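Local coordinates for homoserine kinase (Listeria monocytogenes, PDB 3HUL), which probably phosphorylates L-homoserine with ATP to give O-phospho-L-homoserine, the fourth of five steps from L-aspartate to L-threonine, at residues A[240-245]-A[251-256]; A[195-198]-A[204-207]; A[63-68]-A[95-100]. One frame throughout, in Å; residues are numbered along the deposited sequence.

Contact 1: A[240-245]-A[251-256]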
# COMPACT_ATOMS: atom_id res chain seq x y z
N TYR A 240 13.87 -16.43 -3.89
CA TYR A 240 14.04 -15.11 -4.50
C TYR A 240 15.48 -14.68 -4.69
O TYR A 240 15.83 -14.04 -5.67
CB TYR A 240 13.33 -14.06 -3.65
CG TYR A 240 11.90 -14.41 -3.32
CD1 TYR A 240 10.99 -14.71 -4.34
CD2 TYR A 240 11.45 -14.38 -2.00
CE1 TYR A 240 9.66 -15.04 -4.04
CE2 TYR A 240 10.09 -14.69 -1.68
CZ TYR A 240 9.22 -15.01 -2.70
OH TYR A 240 7.90 -15.30 -2.42
N ALA A 241 16.33 -15.04 -3.73
CA ALA A 241 17.64 -14.43 -3.62
C ALA A 241 18.43 -15.08 -2.48
O ALA A 241 17.84 -15.63 -1.56
CB ALA A 241 17.48 -12.92 -3.33
N ALA A 242 19.75 -14.98 -2.56
CA ALA A 242 20.64 -15.34 -1.46
C ALA A 242 21.64 -14.18 -1.35
O ALA A 242 22.23 -13.77 -2.35
CB ALA A 242 21.37 -16.69 -1.74
N CYS A 243 21.78 -13.64 -0.14
CA CYS A 243 22.62 -12.48 0.10
C CYS A 243 23.36 -12.63 1.40
O CYS A 243 22.88 -13.27 2.34
CB CYS A 243 21.74 -11.23 0.26
SG CYS A 243 20.61 -11.03 -1.08
N LEU A 244 24.52 -11.99 1.47
CA LEU A 244 25.08 -11.68 2.78
C LEU A 244 24.07 -10.91 3.63
O LEU A 244 23.33 -10.04 3.12
CB LEU A 244 26.39 -10.93 2.67
CG LEU A 244 27.53 -11.76 2.11
CD1 LEU A 244 28.71 -10.82 1.79
CD2 LEU A 244 27.94 -12.87 3.08
N SER A 245 24.00 -11.28 4.91
CA SER A 245 23.27 -10.52 5.91
C SER A 245 24.18 -9.40 6.44
O SER A 245 25.22 -9.68 7.04
CB SER A 245 22.87 -11.46 7.04
OG SER A 245 22.02 -10.81 7.96
N VAL A 251 24.80 -15.83 5.51
CA VAL A 251 24.16 -15.71 4.22
C VAL A 251 22.68 -16.02 4.46
O VAL A 251 22.33 -16.97 5.19
CB VAL A 251 24.75 -16.69 3.18
CG1 VAL A 251 23.96 -16.66 1.86
CG2 VAL A 251 26.23 -16.37 2.88
N LEU A 252 21.82 -15.16 3.92
CA LEU A 252 20.38 -15.39 3.97
C LEU A 252 19.82 -15.73 2.60
O LEU A 252 20.18 -15.12 1.59
CB LEU A 252 19.63 -14.18 4.55
CG LEU A 252 19.94 -13.79 5.99
CD1 LEU A 252 19.43 -12.37 6.26
CD2 LEU A 252 19.36 -14.78 7.01
N VAL A 253 18.92 -16.72 2.59
CA VAL A 253 18.21 -17.10 1.41
C VAL A 253 16.78 -16.61 1.64
O VAL A 253 16.18 -16.91 2.65
CB VAL A 253 18.21 -18.64 1.20
CG1 VAL A 253 17.27 -19.08 0.05
CG2 VAL A 253 19.66 -19.17 0.97
N PHE A 254 16.26 -15.84 0.70
CA PHE A 254 14.88 -15.35 0.82
C PHE A 254 13.98 -16.25 -0.05
O PHE A 254 14.29 -16.46 -1.21
CB PHE A 254 14.79 -13.87 0.39
CG PHE A 254 15.56 -12.90 1.30
CD1 PHE A 254 14.87 -12.09 2.21
CD2 PHE A 254 16.95 -12.80 1.22
CE1 PHE A 254 15.58 -11.20 3.07
CE2 PHE A 254 17.67 -11.91 2.05
CZ PHE A 254 16.98 -11.11 2.99
N ALA A 255 12.88 -16.74 0.49
CA ALA A 255 12.05 -17.72 -0.24
C ALA A 255 10.58 -17.66 0.12
O ALA A 255 10.25 -17.31 1.24
CB ALA A 255 12.57 -19.16 0.06
N PRO A 256 9.70 -18.02 -0.82
CA PRO A 256 8.28 -18.16 -0.49
C PRO A 256 8.14 -19.02 0.77
O PRO A 256 8.92 -19.99 0.98
CB PRO A 256 7.73 -18.92 -1.68
CG PRO A 256 8.62 -18.57 -2.81
CD PRO A 256 9.98 -18.38 -2.22
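Y240 lays one face of its ring over P256: the proline CD sits 3.8 Å from the ring centroid, displaced toward the rim, in a CH-pi contact. The phenol reaches the proline because CG stands beside the backbone N, anti to the carbonyl carbon (chi1 -51°), and the ring then runs out past A255, with CE2 of Y240 3.5 Å from C of A255. This CH-pi contact lies at the end of the beta hairpin away from its turn; strands 241-244 and 251-255 pair antiparallel. F254 pairs with two consecutive residues, Y240 and A241, in a classic beta bulge: Y240 N donates to F254 O at 2.7 Å, bent at 145°, while F254 N reaches A241 O at 2.8 Å in a straighter bond. Further along, C243 and L252 exchange two backbone bonds. C243 SG lies 5.5 Å from the F254 ring centroid, an oblique sulfur-aromatic contact, and A241 O meets that ring at its edge. A242, L244, V251 and V253 lie on the face opposite A241, C243, L252 and F254; there L244 CD2 touches V251 CG2 at 3.9 Å. Near the turn, S245 has its OG anti to the backbone N (chi1 -173°), against L252 CD1 at 3.5 Å, and the hydroxyl is hydrogen-bonded to T11 OG1 and G85 O, the latter in the predicted ATP-binding loop. Strand 241-244 is outermost within the chain, whereas 251-255 also pairs with strand 156-161; helix 227-235 packs on A242 and V253, and M210 of helix 203-210 touches C243 and F254.

Contact 2: A[195-198]-A[204-207]; sequences IAAI and TLAG
A197 presses its methyl group against the branch point of L205, CB lying 3.8 Å from L205 CG and reaching the CD2 methyl as well. The two residues belong to a pair of consecutive helices joined by a short link, in the C-terminal family region of this GHMP kinase: helix 181-198 ends here, and after the link helix 203-210 begins. L205 presents its branch because CG is anti to the backbone N (chi1 170°), which carries the isobutyl group alongside the A197 methyl. A206 is the second residue directed at the other helix. Its methyl lies 4.3 Å from A197 CB, and with alanine at both positions the two backbones come close, A197 CA and A206 CA being 5.4 Å apart. No hydrogen bond crosses the interface, which is small and wholly apolar between the two segments. At the start of helix 203-210, D202 OD1 accepts a hydrogen bond from L205 N. Another copy of the protein also packs here: V148 of the third subunit touches A196, A197 and L205, and H150 NE2 of that subunit hydrogen-bonds A196 O, so these helices also take part in the assembly. Within the chain, I195 and I198 rest on W135 of strand 135-141, and F152 and P153 touch I198 as well. I198 sets CG1 beside its own backbone N, anti to the carbonyl carbon; this turns the CG1 methylene to A206, 3.7 Å from A206 CB.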
# COMPACT_ATOMS: atom_id res chain seq x y z
N ILE A 195 12.67 -1.59 -3.43
CA ILE A 195 11.60 -1.15 -2.54
C ILE A 195 10.24 -1.12 -3.27
O ILE A 195 9.25 -1.66 -2.80
CB ILE A 195 11.91 0.25 -1.92
CG1 ILE A 195 13.10 0.19 -0.96
CG2 ILE A 195 10.70 0.81 -1.23
CD1 ILE A 195 13.84 1.54 -0.80
N ALA A 196 10.19 -0.50 -4.44
CA ALA A 196 8.95 -0.45 -5.21
C ALA A 196 8.41 -1.86 -5.55
O ALA A 196 7.20 -2.10 -5.53
CB ALA A 196 9.15 0.35 -6.47
N ALA A 197 9.30 -2.80 -5.85
CA ALA A 197 8.88 -4.15 -6.25
C ALA A 197 8.31 -4.92 -5.09
O ALA A 197 7.35 -5.70 -5.27
CB ALA A 197 10.06 -4.93 -6.94
N ILE A 198 8.89 -4.72 -3.91
CA ILE A 198 8.44 -5.41 -2.72
C ILE A 198 7.01 -5.02 -2.50
O ILE A 198 6.18 -5.88 -2.15
CB ILE A 198 9.31 -5.13 -1.45
CG1 ILE A 198 10.69 -5.79 -1.60
CG2 ILE A 198 8.61 -5.75 -0.20
CD1 ILE A 198 11.79 -5.26 -0.68
N THR A 204 10.32 -11.85 -6.73
CA THR A 204 11.24 -12.24 -7.79
C THR A 204 12.06 -11.06 -8.28
O THR A 204 13.29 -11.11 -8.30
CB THR A 204 10.47 -12.90 -8.92
OG1 THR A 204 10.21 -14.24 -8.52
CG2 THR A 204 11.25 -12.94 -10.21
N LEU A 205 11.39 -9.99 -8.70
CA LEU A 205 12.14 -8.80 -9.11
C LEU A 205 12.93 -8.24 -7.93
O LEU A 205 14.11 -7.96 -8.07
CB LEU A 205 11.22 -7.74 -9.73
CG LEU A 205 11.74 -6.32 -10.03
CD1 LEU A 205 12.99 -6.33 -10.97
CD2 LEU A 205 10.59 -5.51 -10.66
N ALA A 206 12.31 -8.12 -6.76
CA ALA A 206 13.01 -7.61 -5.58
C ALA A 206 14.29 -8.40 -5.31
O ALA A 206 15.33 -7.82 -4.98
CB ALA A 206 12.14 -7.69 -4.36
N GLY A 207 14.19 -9.73 -5.42
CA GLY A 207 15.30 -10.61 -5.06
C GLY A 207 16.46 -10.40 -6.00
O GLY A 207 17.62 -10.43 -5.59

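Contact 3: A[63-68]-A[95-100]; sequences LNLAPN and AGIELA
With chi1 of L65 at -79°, CG lies beside the backbone N and anti to the carbonyl carbon, and both methyls are carried toward I97, where the two branched side chains meet at a slant. I97 has the same kind of first torsion (chi1 -67°), which sets its CG1 arm 4.1 Å from L65 CD1, while L65 CD2 approaches the CG2 branch of I97. One turn on, A100 meets the base of the leucine: its CB is 3.9 Å from L65 CB and 4.1 Å from A66 CB, so a single methyl touches two consecutive residues. A66 can point the same way as L65 because it is the first residue to leave helical backbone angles, at the end of helix 57-65. The contact thus sets the C-terminal end of that helix against the C-terminal half of helix 88-103, in the N-terminal family region of a GHMP kinase, and the helix it touches begins within the predicted ATP-binding loop. L65 also reaches I116 of helix 110-121 and L108, and I97 packs on I116 and A117, making the side chains a three-helix apolar cluster. On another side of helix 88-103, A95 and L99 lean on strands 3-12 and 27-36. E98 pairs through OE1 with K113 NZ in a salt bridge.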
# COMPACT_ATOMS: atom_id res chain seq x y z
N LEU A 63 23.61 2.93 31.21
CA LEU A 63 24.22 4.01 32.04
C LEU A 63 24.46 5.29 31.29
O LEU A 63 24.48 6.38 31.88
CB LEU A 63 25.50 3.54 32.74
CG LEU A 63 25.26 2.38 33.71
CD1 LEU A 63 26.56 1.69 34.08
CD2 LEU A 63 24.48 2.87 34.97
N ASN A 64 24.60 5.19 29.97
CA ASN A 64 24.79 6.38 29.14
C ASN A 64 23.53 7.21 29.03
O ASN A 64 23.61 8.43 28.86
CB ASN A 64 25.33 6.01 27.75
CG ASN A 64 26.85 5.76 27.73
OD1 ASN A 64 27.46 5.74 26.66
ND2 ASN A 64 27.47 5.57 28.91
N LEU A 65 22.37 6.56 29.11
CA LEU A 65 21.08 7.29 29.12
C LEU A 65 20.65 7.66 30.53
O LEU A 65 19.96 8.68 30.74
CB LEU A 65 19.95 6.47 28.48
CG LEU A 65 19.81 6.39 26.96
CD1 LEU A 65 20.68 5.27 26.49
CD2 LEU A 65 18.36 6.07 26.57
N ALA A 66 21.01 6.81 31.49
CA ALA A 66 20.62 7.01 32.89
C ALA A 66 21.82 6.71 33.80
O ALA A 66 21.96 5.59 34.29
CB ALA A 66 19.40 6.13 33.24
N PRO A 67 22.70 7.72 33.99
CA PRO A 67 23.96 7.51 34.71
C PRO A 67 23.70 7.13 36.16
O PRO A 67 24.41 6.30 36.72
CB PRO A 67 24.66 8.88 34.63
CG PRO A 67 23.92 9.64 33.55
CD PRO A 67 22.53 9.13 33.59
N ASN A 68 22.63 7.70 36.71
CA ASN A 68 22.31 7.61 38.12
C ASN A 68 21.39 6.42 38.46
O ASN A 68 20.89 6.34 39.58
CB ASN A 68 21.71 8.95 38.61
CG ASN A 68 22.70 10.12 38.50
OD1 ASN A 68 23.93 9.91 38.52
ND2 ASN A 68 22.18 11.35 38.38
N ALA A 95 18.42 -3.14 23.73
CA ALA A 95 18.10 -3.68 25.05
C ALA A 95 18.53 -2.76 26.21
O ALA A 95 17.79 -2.62 27.19
CB ALA A 95 18.71 -5.06 25.20
N GLY A 96 19.70 -2.13 26.07
CA GLY A 96 20.18 -1.18 27.06
C GLY A 96 19.33 0.06 27.12
O GLY A 96 19.08 0.61 28.19
N ILE A 97 18.89 0.51 25.95
CA ILE A 97 17.96 1.62 25.89
C ILE A 97 16.65 1.28 26.63
O ILE A 97 16.13 2.10 27.40
CB ILE A 97 17.70 2.02 24.46
CG1 ILE A 97 18.99 2.62 23.86
CG2 ILE A 97 16.56 3.02 24.35
CD1 ILE A 97 18.97 2.71 22.31
N GLU A 98 16.14 0.07 26.41
CA GLU A 98 14.87 -0.35 27.04
C GLU A 98 15.05 -0.48 28.55
O GLU A 98 14.17 -0.11 29.33
CB GLU A 98 14.40 -1.67 26.46
CG GLU A 98 13.98 -1.58 25.01
CD GLU A 98 12.57 -1.07 24.84
OE1 GLU A 98 12.18 -0.08 25.49
OE2 GLU A 98 11.84 -1.66 24.04
N LEU A 99 16.21 -1.01 28.96
CA LEU A 99 16.54 -1.08 30.39
C LEU A 99 16.48 0.30 31.07
O LEU A 99 15.77 0.49 32.05
CB LEU A 99 17.91 -1.74 30.59
CG LEU A 99 18.33 -2.13 32.00
CD1 LEU A 99 17.54 -3.31 32.52
CD2 LEU A 99 19.83 -2.45 31.98
N ALA A 100 17.19 1.27 30.51
CA ALA A 100 17.27 2.60 31.09
C ALA A 100 15.90 3.27 31.08
O ALA A 100 15.50 3.94 32.05
CB ALA A 100 18.27 3.45 30.33

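Overall arrangement
From the N terminus, contact 3 first closes a loop that runs from helix 57-65 through strand 72-78 and the predicted ATP-binding loop into helix 88-103. Contact 2 then closes a short turn between helices 181-198 and 203-210, and contact 1 closes the hairpin of strands 241-244 and 251-255. The three follow one another in series, none nested in or crossing another. Contacts 1 and 2 share the C-terminal family region and touch: A241 CB lies 3.4 Å from G207 O, so helix 203-210 links the helical pair to the hairpin. Contact 3 stands across the chain's centre, its own centre about 35 Å from that of contact 1 and about 38 Å from that of contact 2.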